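Local coordinates for citrate lyase, subunit 1 (Methanosaeta concilii, PDB 6HXI), which probably catalyses, as a subunit of ATP citrate lyase, the ATP-dependent conversion of citrate and coenzyme A to acetyl-CoA and oxaloacetate, at residues F133-G138 and L168-G173; E116-A121 and F203-R208; L162-K167 and L178-I183; L23-Y28 and R208-L213. All coordinates share one frame; numbering follows the deposited sequence.

All four interactions lie in the ATP-grasp domain. Interactions 1, 2 and 4 reach one antiparallel sheet, and interaction 3 joins helix 173-192 to the loop that precedes it. The centres of interactions 1 and 2 are about 9 Å apart, as are those of 2 and 4. Ser134 O lies 3.0 Å from Tyr119 N, a probable hydrogen bond between neighbouring strands. Thr204 O and Val211 N, 2.8 Å apart, probably do the same between interactions 2 and 4, which share Arg208. Val179 of interaction 3 packs on Phe133 and on Phe205. The coenzyme A and sodium sites use other residues, such as Gly307 and Asp255, and none of these belongs to the four contacts.

Interaction 1 (F133-G138 and L168-G173); sequences FSMDGG and LPAELG
Phe133 holds CG anti to its backbone N (chi1 177°), which sends the ring toward the loop 168-173. Met135 has CG beside its own N and bends at chi3 (-49°), so its methyl CE meets the Leu168 side chain tip to tip. Glu171 runs extended beyond CG and brings its carboxylate to the tip of the Phe133 ring. Leu168 CD1 sits at the edge of that ring, near its plane, 3.7 Å from Phe133 CD2. Phe133 CE2 is 3.2 Å from Glu171 OE2. These two groups meet tip to tip, with ring and carboxylate planes 45° apart. The Glu171 side chain also touches Arg176 of helix 173-192. Met135 fills the other half of the contact. Its CE lies 3.7 Å from Leu168 CD2 and equally 3.7 Å from Ala170 CB. Its SD rests 3.7 Å from Glu171 CG. The loop residues Leu168 to Glu171 form a type I beta turn, which sets Leu168, Ala170 and Glu171 around the thioether. An alanine in place of Phe133 would remove the ring beside Leu168 CD1 and Glu171 OE2 and would probably loosen the turn against the strand. Ser134 points away from the turn, and its OG is hydrogen-bonded to Lys147 O. In the sheet, strand 128-134 runs between strands 118-125 and 149-154, with backbone bonds from Ser134 to Tyr119 and from Phe133 to Ile149. The Phe133 ring also reaches Val179, so the turn, the strand end and helix 173-192 meet around it.

Interaction 2 (E116-A121 and F203-R208); sequences EEYYVA and FTFSGR
The tight part of this contact is the pairing of Tyr118 with Phe203, an antiparallel hydrogen-bonded pair in the ATP-grasp sheet. Tyr118 N gives a bond of 3.1 Å to Phe203 O. Phe203 N returns one of 2.8 Å to Tyr118 O, nearly along the C=O axis. Phe203 CG takes the crowded position between N and the carbonyl carbon (chi1 74°), which folds its ring back over the neighbouring strand. Tyr118 CB lies over one face of that ring, 3.8 Å from its centroid. The Tyr118 ring turns its edge to the same ring in an offset edge-to-face pair, with planes at 77°. Val120 CG1 closes in 3.6 Å from Phe203 CD2. Tyr118 CE2 meets the edge of Phe205, 3.5 Å from its CE2. An alanine in place of Phe203 would remove this ring and would probably weaken the packing between the strands. The looser side lies at the Glu116 and Glu117 side chains. Glu116 CB is 4.4 Å from Thr204 CG2, and Glu117 points away, its OE2 hydrogen-bonded to His114. The Glu116 main chain is still held: Thr204 OG1 donates to Glu116 O at 2.9 Å, so a hydroxyl extends the backbone ladder.

Interaction 3 (L162-K167 and L178-I183); sequences LDVGSK and LVEEFI
This contact packs the loop between strand 149-154 and helix 173-192 of the ATP-grasp domain against the helix itself. The loop is compact, with Ser166 at the centre of an inverse gamma turn. Ser166 OG donates to Asp163 OD2 at 2.9 Å, nearly along the C-O axis, and this ties the two side chains together. The apolar part begins with Val164 CG1, anti to its backbone N. It lies 3.5 Å from Ile183 CD1. Ile183 CG1 occupies the crowded position between N and the carbonyl carbon (chi1 75°), which directs its chain toward the loop. Lys167 bends at chi3 and chi4, and its aliphatic part crosses Val179 obliquely. Its CD meets Ile183 CD1 at 3.8 Å, tip to tip, and its CE lies 3.7 Å from Val179 CG1. The polar part is carried by Glu180. With CG anti to its N (chi1 168°), its extended chain puts OE2 2.9 Å from Gly165 N. A side chain at Gly165 would be tight against this oxygen, so glycine suits the position. Asp163 OD1 stands 4.2 Å from Glu180 OE2, and two like charges this close might raise the proton affinity of either acid. Ile151 of strand 149-154 touches both Val164 and Ile183. Lys167 and Val179 also reach Phe133, and Ile183 reaches Ile131, so strand 128-134 also takes part in the packing around this contact.

Interaction 4 (L23-Y28 and R208-L213); sequences LDDFSY and RGIVPL
Residues 23-28, a loop with an inverse gamma turn centred on Asp25, pack on strand 209-220 of the antiparallel sheet in the ATP-grasp domain. Tyr28 contributes most. Its CB lies 3.5 Å from Ile210 O. From there CG runs anti to the backbone N (chi1 179°), and the ring lies along the strand with one face on Pro212. CG is 3.7 Å from Pro212 CD, and CD1 is 3.6 Å from the same atom. Farther along, CE2 and CZ come over Pro212 CG, each at 3.8 Å. OH, at the tip, is 4.2 Å from Pro212 CG. Pro212 CD stands over the centre of the Tyr28 ring, close to the ring normal, a CH-pi contact over the face of the ring. Lys12 and Ala16 of helix 8-18 also touch the Tyr28 side chain. Leu23 and Asp25 approach Ile210 CG2, which occupies the crowded position on its residue. Asp25 OD1 is also near Ile210 O; both are acceptors, so the pair would probably repel. Ser27 points at the strand. Ser27 OG lies 3.4 Å from Gly209 CA, and a CB on Gly209 would run into that hydroxyl.

Interaction 1 (F133-G138 and L168-G173)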
loop_
_atom_site.group_PDB
_atom_site.type_symbol
_atom_site.label_atom_id
_atom_site.label_comp_id
_atom_site.label_asym_id
_atom_site.label_seq_id
_atom_site.Cartn_x
_atom_site.Cartn_y
_atom_site.Cartn_z
ATOM N N PHE C 133 48.168 -9.684 61.842
ATOM C CA PHE C 133 49.582 -9.976 61.685
ATOM C C PHE C 133 50.215 -10.375 63.011
ATOM O O PHE C 133 49.928 -9.769 64.050
ATOM C CB PHE C 133 50.345 -8.788 61.043
ATOM C CG PHE C 133 51.841 -8.997 60.901
ATOM C CD1 PHE C 133 52.365 -9.698 59.823
ATOM C CD2 PHE C 133 52.724 -8.507 61.859
ATOM C CE1 PHE C 133 53.736 -9.929 59.713
ATOM C CE2 PHE C 133 54.103 -8.742 61.753
ATOM C CZ PHE C 133 54.601 -9.432 60.667
ATOM N N SER C 134 51.116 -11.364 62.957
ATOM C CA SER C 134 51.903 -11.820 64.102
ATOM C C SER C 134 53.276 -12.317 63.645
ATOM O O SER C 134 53.460 -12.630 62.461
ATOM C CB SER C 134 51.163 -12.897 64.890
ATOM O OG SER C 134 51.798 -13.121 66.141
ATOM N N MET C 135 54.256 -12.354 64.559
ATOM C CA MET C 135 55.597 -12.833 64.197
ATOM C C MET C 135 55.815 -14.276 64.659
ATOM O O MET C 135 56.922 -14.817 64.547
ATOM C CB MET C 135 56.698 -11.872 64.654
ATOM C CG MET C 135 56.645 -10.538 63.929
ATOM S SD MET C 135 57.623 -9.229 64.691
ATOM C CE MET C 135 57.099 -9.363 66.383
ATOM N N ASP C 136 54.709 -14.916 65.101
ATOM C CA ASP C 136 54.646 -16.300 65.554
ATOM C C ASP C 136 53.650 -17.077 64.683
ATOM O O ASP C 136 52.477 -17.227 65.043
ATOM C CB ASP C 136 54.287 -16.377 67.055
ATOM C CG ASP C 136 55.180 -15.539 67.952
ATOM O OD1 ASP C 136 56.392 -15.856 68.054
ATOM O OD2 ASP C 136 54.669 -14.565 68.555
ATOM N N GLY C 137 54.131 -17.517 63.521
ATOM C CA GLY C 137 53.363 -18.289 62.549
ATOM C C GLY C 137 53.435 -19.773 62.841
ATOM O O GLY C 137 54.483 -20.271 63.265
ATOM N N GLY C 138 52.313 -20.467 62.647
ATOM C CA GLY C 138 52.204 -21.900 62.909
ATOM C C GLY C 138 51.694 -22.240 64.298
ATOM O O GLY C 138 51.044 -23.276 64.473
ATOM N N LEU C 168 54.515 -4.130 64.216
ATOM C CA LEU C 168 55.463 -4.582 65.235
ATOM C C LEU C 168 56.880 -3.997 65.086
ATOM O O LEU C 168 57.501 -4.126 64.026
ATOM C CB LEU C 168 55.494 -6.111 65.331
ATOM C CG LEU C 168 54.290 -6.716 66.068
ATOM C CD1 LEU C 168 53.773 -7.957 65.375
ATOM C CD2 LEU C 168 54.588 -6.958 67.552
ATOM N N PRO C 169 57.384 -3.325 66.158
ATOM C CA PRO C 169 58.742 -2.736 66.098
ATOM C C PRO C 169 59.868 -3.767 66.059
ATOM O O PRO C 169 60.911 -3.491 65.468
ATOM C CB PRO C 169 58.814 -1.867 67.359
ATOM C CG PRO C 169 57.845 -2.482 68.307
ATOM C CD PRO C 169 56.751 -3.089 67.476
ATOM N N ALA C 170 59.638 -4.958 66.663
ATOM C CA ALA C 170 60.560 -6.099 66.725
ATOM C C ALA C 170 61.098 -6.552 65.352
ATOM O O ALA C 170 62.179 -7.145 65.291
ATOM C CB ALA C 170 59.894 -7.263 67.440
ATOM N N GLU C 171 60.343 -6.267 64.259
ATOM C CA GLU C 171 60.697 -6.570 62.867
ATOM C C GLU C 171 61.948 -5.812 62.447
ATOM O O GLU C 171 62.212 -4.723 62.976
ATOM C CB GLU C 171 59.561 -6.158 61.940
ATOM C CG GLU C 171 58.559 -7.252 61.668
ATOM C CD GLU C 171 57.310 -6.675 61.048
ATOM O OE1 GLU C 171 57.342 -6.376 59.834
ATOM O OE2 GLU C 171 56.332 -6.432 61.791
ATOM N N LEU C 172 62.695 -6.361 61.463
ATOM C CA LEU C 172 63.926 -5.744 60.953
ATOM C C LEU C 172 63.640 -4.392 60.278
ATOM O O LEU C 172 62.482 -4.076 60.009
ATOM C CB LEU C 172 64.688 -6.703 60.004
ATOM C CG LEU C 172 65.885 -7.481 60.587
ATOM C CD1 LEU C 172 65.435 -8.753 61.299
ATOM C CD2 LEU C 172 66.861 -7.864 59.490
ATOM N N GLY C 173 64.687 -3.589 60.076
ATOM C CA GLY C 173 64.569 -2.286 59.432
ATOM C C GLY C 173 63.937 -2.434 58.065
ATOM O O GLY C 173 62.838 -1.916 57.821
#

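Interaction 2 (E116-A121 and F203-R208)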
loop_
_atom_site.group_PDB
_atom_site.type_symbol
_atom_site.label_atom_id
_atom_site.label_comp_id
_atom_site.label_asym_id
_atom_site.label_seq_id
_atom_site.Cartn_x
_atom_site.Cartn_y
_atom_site.Cartn_z
ATOM N N GLU C 116 62.370 -17.308 59.635
ATOM C CA GLU C 116 61.194 -16.540 60.052
ATOM C C GLU C 116 59.894 -17.224 59.681
ATOM O O GLU C 116 59.795 -17.862 58.632
ATOM C CB GLU C 116 61.210 -15.116 59.456
ATOM C CG GLU C 116 62.271 -14.195 60.043
ATOM C CD GLU C 116 63.614 -14.160 59.333
ATOM O OE1 GLU C 116 64.598 -13.717 59.968
ATOM O OE2 GLU C 116 63.683 -14.545 58.142
ATOM N N GLU C 117 58.890 -17.077 60.543
ATOM C CA GLU C 117 57.547 -17.594 60.313
ATOM C C GLU C 117 56.560 -16.522 60.771
ATOM O O GLU C 117 56.342 -16.358 61.974
ATOM C CB GLU C 117 57.316 -18.938 61.030
ATOM C CG GLU C 117 57.782 -20.149 60.235
ATOM C CD GLU C 117 57.288 -21.522 60.672
ATOM O OE1 GLU C 117 56.673 -21.645 61.757
ATOM O OE2 GLU C 117 57.517 -22.485 59.908
ATOM N N TYR C 118 56.039 -15.734 59.818
ATOM C CA TYR C 118 55.072 -14.673 60.117
ATOM C C TYR C 118 53.680 -15.067 59.633
ATOM O O TYR C 118 53.545 -15.800 58.652
ATOM C CB TYR C 118 55.489 -13.301 59.534
ATOM C CG TYR C 118 56.877 -12.798 59.900
ATOM C CD1 TYR C 118 57.440 -13.078 61.144
ATOM C CD2 TYR C 118 57.599 -11.989 59.026
ATOM C CE1 TYR C 118 58.713 -12.618 61.483
ATOM C CE2 TYR C 118 58.872 -11.520 59.356
ATOM C CZ TYR C 118 59.428 -11.840 60.584
ATOM O OH TYR C 118 60.685 -11.376 60.910
ATOM N N TYR C 119 52.645 -14.592 60.343
ATOM C CA TYR C 119 51.242 -14.884 60.028
ATOM C C TYR C 119 50.538 -13.642 59.515
ATOM O O TYR C 119 50.736 -12.560 60.069
ATOM C CB TYR C 119 50.549 -15.420 61.299
ATOM C CG TYR C 119 49.037 -15.412 61.293
ATOM C CD1 TYR C 119 48.322 -14.330 61.802
ATOM C CD2 TYR C 119 48.317 -16.517 60.844
ATOM C CE1 TYR C 119 46.927 -14.330 61.825
ATOM C CE2 TYR C 119 46.922 -16.536 60.875
ATOM C CZ TYR C 119 46.232 -15.442 61.371
ATOM O OH TYR C 119 44.862 -15.466 61.421
ATOM N N VAL C 120 49.681 -13.808 58.502
ATOM C CA VAL C 120 48.835 -12.745 57.941
ATOM C C VAL C 120 47.457 -13.307 57.558
ATOM O O VAL C 120 47.371 -14.351 56.915
ATOM C CB VAL C 120 49.495 -11.908 56.795
ATOM C CG1 VAL C 120 49.773 -12.750 55.548
ATOM C CG2 VAL C 120 48.654 -10.685 56.441
ATOM N N ALA C 121 46.388 -12.608 57.950
ATOM C CA ALA C 121 45.027 -13.004 57.600
ATOM C C ALA C 121 44.119 -11.808 57.328
ATOM O O ALA C 121 44.138 -10.816 58.068
ATOM C CB ALA C 121 44.428 -13.893 58.682
ATOM N N PHE C 203 54.146 -17.299 56.381
ATOM C CA PHE C 203 54.839 -16.733 55.234
ATOM C C PHE C 203 56.298 -16.483 55.657
ATOM O O PHE C 203 56.576 -16.425 56.853
ATOM C CB PHE C 203 54.145 -15.494 54.637
ATOM C CG PHE C 203 54.214 -14.166 55.354
ATOM C CD1 PHE C 203 55.235 -13.261 55.079
ATOM C CD2 PHE C 203 53.188 -13.762 56.198
ATOM C CE1 PHE C 203 55.272 -12.011 55.704
ATOM C CE2 PHE C 203 53.223 -12.505 56.821
ATOM C CZ PHE C 203 54.265 -11.639 56.565
ATOM N N THR C 204 57.234 -16.431 54.692
ATOM C CA THR C 204 58.658 -16.212 54.958
ATOM C C THR C 204 59.316 -15.344 53.874
ATOM O O THR C 204 58.660 -14.874 52.939
ATOM C CB THR C 204 59.412 -17.560 55.176
ATOM O OG1 THR C 204 58.665 -18.412 56.046
ATOM C CG2 THR C 204 60.824 -17.365 55.744
ATOM N N PHE C 205 60.639 -15.151 54.025
ATOM C CA PHE C 205 61.520 -14.404 53.147
ATOM C C PHE C 205 62.498 -15.307 52.403
ATOM O O PHE C 205 63.017 -16.275 52.963
ATOM C CB PHE C 205 62.273 -13.331 53.949
ATOM C CG PHE C 205 61.385 -12.189 54.373
ATOM C CD1 PHE C 205 61.176 -11.099 53.534
ATOM C CD2 PHE C 205 60.745 -12.206 55.607
ATOM C CE1 PHE C 205 60.353 -10.043 53.924
ATOM C CE2 PHE C 205 59.909 -11.155 55.993
ATOM C CZ PHE C 205 59.717 -10.082 55.147
ATOM N N SER C 206 62.706 -14.986 51.119
ATOM C CA SER C 206 63.648 -15.614 50.195
ATOM C C SER C 206 64.472 -14.426 49.723
ATOM O O SER C 206 64.132 -13.789 48.721
ATOM C CB SER C 206 62.906 -16.260 49.028
ATOM O OG SER C 206 63.759 -17.119 48.290
ATOM N N GLY C 207 65.467 -14.067 50.531
ATOM C CA GLY C 207 66.289 -12.885 50.316
ATOM C C GLY C 207 65.486 -11.656 50.694
ATOM O O GLY C 207 65.098 -11.504 51.857
ATOM N N ARG C 208 65.188 -10.793 49.704
ATOM C CA ARG C 208 64.354 -9.596 49.889
ATOM C C ARG C 208 62.961 -9.849 49.293
ATOM O O ARG C 208 62.144 -8.932 49.201
ATOM C CB ARG C 208 65.014 -8.335 49.292
ATOM C CG ARG C 208 66.161 -7.781 50.139
ATOM C CD ARG C 208 66.456 -6.319 49.848
ATOM N NE ARG C 208 65.810 -5.424 50.810
ATOM C CZ ARG C 208 64.648 -4.808 50.604
ATOM N NH1 ARG C 208 63.992 -4.974 49.461
ATOM N NH2 ARG C 208 64.138 -4.014 51.536
#

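Interaction 3 (L162-K167 and L178-I183)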
loop_
_atom_site.group_PDB
_atom_site.type_symbol
_atom_site.label_atom_id
_atom_site.label_comp_id
_atom_site.label_asym_id
_atom_site.label_seq_id
_atom_site.Cartn_x
_atom_site.Cartn_y
_atom_site.Cartn_z
ATOM N N LEU C 162 45.611 4.721 55.275
ATOM C CA LEU C 162 46.298 4.160 56.442
ATOM C C LEU C 162 47.819 4.078 56.349
ATOM O O LEU C 162 48.365 3.659 55.325
ATOM C CB LEU C 162 45.768 2.740 56.755
ATOM C CG LEU C 162 44.285 2.562 57.014
ATOM C CD1 LEU C 162 43.895 1.121 56.832
ATOM C CD2 LEU C 162 43.904 3.044 58.398
ATOM N N ASP C 163 48.494 4.378 57.472
ATOM C CA ASP C 163 49.935 4.209 57.607
ATOM C C ASP C 163 50.104 2.824 58.234
ATOM O O ASP C 163 50.036 2.682 59.462
ATOM C CB ASP C 163 50.553 5.308 58.488
ATOM C CG ASP C 163 51.995 5.034 58.898
ATOM O OD1 ASP C 163 52.869 4.991 58.005
ATOM O OD2 ASP C 163 52.239 4.821 60.108
ATOM N N VAL C 164 50.245 1.791 57.373
ATOM C CA VAL C 164 50.406 0.380 57.758
ATOM C C VAL C 164 51.711 0.192 58.542
ATOM O O VAL C 164 51.760 -0.646 59.442
ATOM C CB VAL C 164 50.260 -0.603 56.554
ATOM C CG1 VAL C 164 50.456 -2.050 56.985
ATOM C CG2 VAL C 164 48.904 -0.447 55.864
ATOM N N GLY C 165 52.709 1.034 58.242
ATOM C CA GLY C 165 54.009 1.095 58.904
ATOM C C GLY C 165 53.949 0.823 60.389
ATOM O O GLY C 165 54.687 -0.033 60.873
ATOM N N SER C 166 53.016 1.501 61.106
ATOM C CA SER C 166 52.753 1.305 62.537
ATOM C C SER C 166 52.165 -0.119 62.773
ATOM O O SER C 166 50.953 -0.353 62.830
ATOM C CB SER C 166 51.857 2.409 63.077
ATOM O OG SER C 166 52.421 3.671 62.773
ATOM N N LYS C 167 53.110 -1.062 62.843
ATOM C CA LYS C 167 53.037 -2.500 63.023
ATOM C C LYS C 167 54.099 -2.847 64.109
ATOM O O LYS C 167 54.542 -1.940 64.833
ATOM C CB LYS C 167 53.412 -3.139 61.684
ATOM C CG LYS C 167 52.843 -4.533 61.449
ATOM C CD LYS C 167 52.616 -4.832 59.968
ATOM C CE LYS C 167 53.887 -4.915 59.151
ATOM N NZ LYS C 167 54.301 -3.587 58.628
ATOM N N LEU C 178 59.149 -4.202 54.118
ATOM C CA LEU C 178 58.832 -5.308 53.205
ATOM C C LEU C 178 57.520 -5.977 53.564
ATOM O O LEU C 178 56.793 -6.376 52.659
ATOM C CB LEU C 178 59.966 -6.356 53.155
ATOM C CG LEU C 178 61.236 -5.981 52.391
ATOM C CD1 LEU C 178 62.424 -6.767 52.906
ATOM C CD2 LEU C 178 61.064 -6.170 50.895
ATOM N N VAL C 179 57.210 -6.096 54.873
ATOM C CA VAL C 179 55.959 -6.689 55.363
ATOM C C VAL C 179 54.807 -5.691 55.154
ATOM O O VAL C 179 53.721 -6.101 54.761
ATOM C CB VAL C 179 56.042 -7.229 56.825
ATOM C CG1 VAL C 179 54.747 -7.927 57.217
ATOM C CG2 VAL C 179 57.206 -8.199 56.992
ATOM N N GLU C 180 55.055 -4.380 55.424
ATOM C CA GLU C 180 54.106 -3.268 55.239
ATOM C C GLU C 180 53.630 -3.278 53.779
ATOM O O GLU C 180 52.428 -3.279 53.541
ATOM C CB GLU C 180 54.801 -1.930 55.584
ATOM C CG GLU C 180 54.055 -0.668 55.175
ATOM C CD GLU C 180 54.816 0.631 55.379
ATOM O OE1 GLU C 180 56.044 0.657 55.131
ATOM O OE2 GLU C 180 54.177 1.637 55.761
ATOM N N GLU C 181 54.582 -3.369 52.823
ATOM C CA GLU C 181 54.341 -3.415 51.388
ATOM C C GLU C 181 53.629 -4.709 50.974
ATOM O O GLU C 181 52.729 -4.660 50.119
ATOM C CB GLU C 181 55.654 -3.224 50.608
ATOM C CG GLU C 181 55.990 -1.759 50.351
ATOM C CD GLU C 181 57.444 -1.331 50.497
ATOM O OE1 GLU C 181 58.319 -1.909 49.808
ATOM O OE2 GLU C 181 57.700 -0.373 51.265
ATOM N N PHE C 182 54.020 -5.855 51.588
ATOM C CA PHE C 182 53.427 -7.153 51.284
ATOM C C PHE C 182 51.968 -7.263 51.717
ATOM O O PHE C 182 51.138 -7.771 50.938
ATOM C CB PHE C 182 54.276 -8.315 51.844
ATOM C CG PHE C 182 53.581 -9.658 51.828
ATOM C CD1 PHE C 182 53.323 -10.312 50.630
ATOM C CD2 PHE C 182 53.108 -10.229 53.005
ATOM C CE1 PHE C 182 52.637 -11.525 50.611
ATOM C CE2 PHE C 182 52.414 -11.441 52.984
ATOM C CZ PHE C 182 52.192 -12.083 51.786
ATOM N N ILE C 183 51.647 -6.805 52.943
ATOM C CA ILE C 183 50.272 -6.903 53.471
ATOM C C ILE C 183 49.358 -5.844 52.815
ATOM O O ILE C 183 48.149 -6.083 52.692
ATOM C CB ILE C 183 50.191 -6.940 55.024
ATOM C CG1 ILE C 183 50.451 -5.561 55.678
ATOM C CG2 ILE C 183 51.136 -8.034 55.595
ATOM C CD1 ILE C 183 50.154 -5.539 57.209
#

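Interaction 4 (L23-Y28 and R208-L213)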
loop_
_atom_site.group_PDB
_atom_site.type_symbol
_atom_site.label_atom_id
_atom_site.label_comp_id
_atom_site.label_asym_id
_atom_site.label_seq_id
_atom_site.Cartn_x
_atom_site.Cartn_y
_atom_site.Cartn_z
ATOM N N LEU C 23 52.702 -5.596 44.069
ATOM C CA LEU C 23 54.015 -5.725 44.692
ATOM C C LEU C 23 55.057 -6.079 43.610
ATOM O O LEU C 23 54.698 -6.223 42.438
ATOM C CB LEU C 23 53.877 -6.890 45.700
ATOM C CG LEU C 23 54.865 -7.023 46.846
ATOM C CD1 LEU C 23 54.875 -5.776 47.729
ATOM C CD2 LEU C 23 54.541 -8.253 47.676
ATOM N N ASP C 24 56.341 -6.218 43.998
ATOM C CA ASP C 24 57.405 -6.669 43.091
ATOM C C ASP C 24 57.631 -8.150 43.432
ATOM O O ASP C 24 58.762 -8.587 43.633
ATOM C CB ASP C 24 58.689 -5.837 43.261
ATOM C CG ASP C 24 58.506 -4.338 43.134
ATOM O OD1 ASP C 24 57.492 -3.907 42.534
ATOM O OD2 ASP C 24 59.371 -3.592 43.641
ATOM N N ASP C 25 56.512 -8.910 43.525
ATOM C CA ASP C 25 56.443 -10.322 43.903
ATOM C C ASP C 25 56.755 -11.259 42.734
ATOM O O ASP C 25 56.084 -12.284 42.524
ATOM C CB ASP C 25 55.088 -10.655 44.578
ATOM C CG ASP C 25 55.005 -12.064 45.152
ATOM O OD1 ASP C 25 55.925 -12.452 45.915
ATOM O OD2 ASP C 25 54.061 -12.801 44.780
ATOM N N PHE C 26 57.821 -10.927 41.995
ATOM C CA PHE C 26 58.297 -11.764 40.907
ATOM C C PHE C 26 59.227 -12.778 41.561
ATOM O O PHE C 26 59.711 -13.707 40.902
ATOM C CB PHE C 26 59.011 -10.915 39.843
ATOM C CG PHE C 26 58.274 -9.658 39.436
ATOM C CD1 PHE C 26 57.162 -9.721 38.601
ATOM C CD2 PHE C 26 58.690 -8.411 39.887
ATOM C CE1 PHE C 26 56.481 -8.561 38.228
ATOM C CE2 PHE C 26 58.013 -7.252 39.506
ATOM C CZ PHE C 26 56.911 -7.335 38.682
ATOM N N SER C 27 59.448 -12.600 42.887
ATOM C CA SER C 27 60.269 -13.460 43.734
ATOM C C SER C 27 59.583 -14.810 43.922
ATOM O O SER C 27 60.233 -15.841 43.782
ATOM C CB SER C 27 60.546 -12.790 45.075
ATOM O OG SER C 27 61.527 -11.773 44.951
ATOM N N TYR C 28 58.266 -14.810 44.186
ATOM C CA TYR C 28 57.537 -16.061 44.321
ATOM C C TYR C 28 57.057 -16.561 42.955
ATOM O O TYR C 28 56.174 -15.963 42.331
ATOM C CB TYR C 28 56.403 -15.971 45.360
ATOM C CG TYR C 28 55.607 -17.255 45.503
ATOM C CD1 TYR C 28 56.193 -18.410 46.010
ATOM C CD2 TYR C 28 54.262 -17.308 45.143
ATOM C CE1 TYR C 28 55.465 -19.592 46.143
ATOM C CE2 TYR C 28 53.529 -18.485 45.266
ATOM C CZ TYR C 28 54.133 -19.626 45.770
ATOM O OH TYR C 28 53.424 -20.797 45.898
ATOM N N ARG C 208 65.188 -10.793 49.704
ATOM C CA ARG C 208 64.354 -9.596 49.889
ATOM C C ARG C 208 62.961 -9.849 49.293
ATOM O O ARG C 208 62.144 -8.932 49.201
ATOM C CB ARG C 208 65.014 -8.335 49.292
ATOM C CG ARG C 208 66.161 -7.781 50.139
ATOM C CD ARG C 208 66.456 -6.319 49.848
ATOM N NE ARG C 208 65.810 -5.424 50.810
ATOM C CZ ARG C 208 64.648 -4.808 50.604
ATOM N NH1 ARG C 208 63.992 -4.974 49.461
ATOM N NH2 ARG C 208 64.138 -4.014 51.536
ATOM N N GLY C 209 62.713 -11.105 48.917
ATOM C CA GLY C 209 61.453 -11.574 48.356
ATOM C C GLY C 209 60.534 -12.155 49.410
ATOM O O GLY C 209 60.964 -12.383 50.547
ATOM N N ILE C 210 59.261 -12.404 49.042
ATOM C CA ILE C 210 58.260 -12.911 49.982
ATOM C C ILE C 210 57.652 -14.260 49.506
ATOM O O ILE C 210 57.185 -14.367 48.371
ATOM C CB ILE C 210 57.220 -11.787 50.293
ATOM C CG1 ILE C 210 56.512 -12.028 51.633
ATOM C CG2 ILE C 210 56.234 -11.511 49.154
ATOM C CD1 ILE C 210 57.101 -11.205 52.711
ATOM N N VAL C 211 57.710 -15.293 50.381
ATOM C CA VAL C 211 57.266 -16.660 50.072
ATOM C C VAL C 211 56.131 -17.181 50.997
ATOM O O VAL C 211 56.359 -17.341 52.199
ATOM C CB VAL C 211 58.483 -17.644 50.053
ATOM C CG1 VAL C 211 58.047 -19.089 49.836
ATOM C CG2 VAL C 211 59.507 -17.243 48.998
ATOM N N PRO C 212 54.955 -17.562 50.432
ATOM C CA PRO C 212 53.884 -18.150 51.270
ATOM C C PRO C 212 54.135 -19.649 51.513
ATOM O O PRO C 212 54.374 -20.376 50.544
ATOM C CB PRO C 212 52.634 -17.949 50.409
ATOM C CG PRO C 212 53.135 -17.992 49.005
ATOM C CD PRO C 212 54.540 -17.463 49.015
ATOM N N LEU C 213 54.061 -20.127 52.771
ATOM C CA LEU C 213 54.301 -21.550 53.039
ATOM C C LEU C 213 53.026 -22.376 53.114
ATOM O O LEU C 213 52.977 -23.481 52.574
ATOM C CB LEU C 213 55.182 -21.770 54.278
ATOM C CG LEU C 213 56.622 -21.200 54.218
ATOM C CD1 LEU C 213 57.362 -21.445 55.528
ATOM C CD2 LEU C 213 57.401 -21.748 53.024
#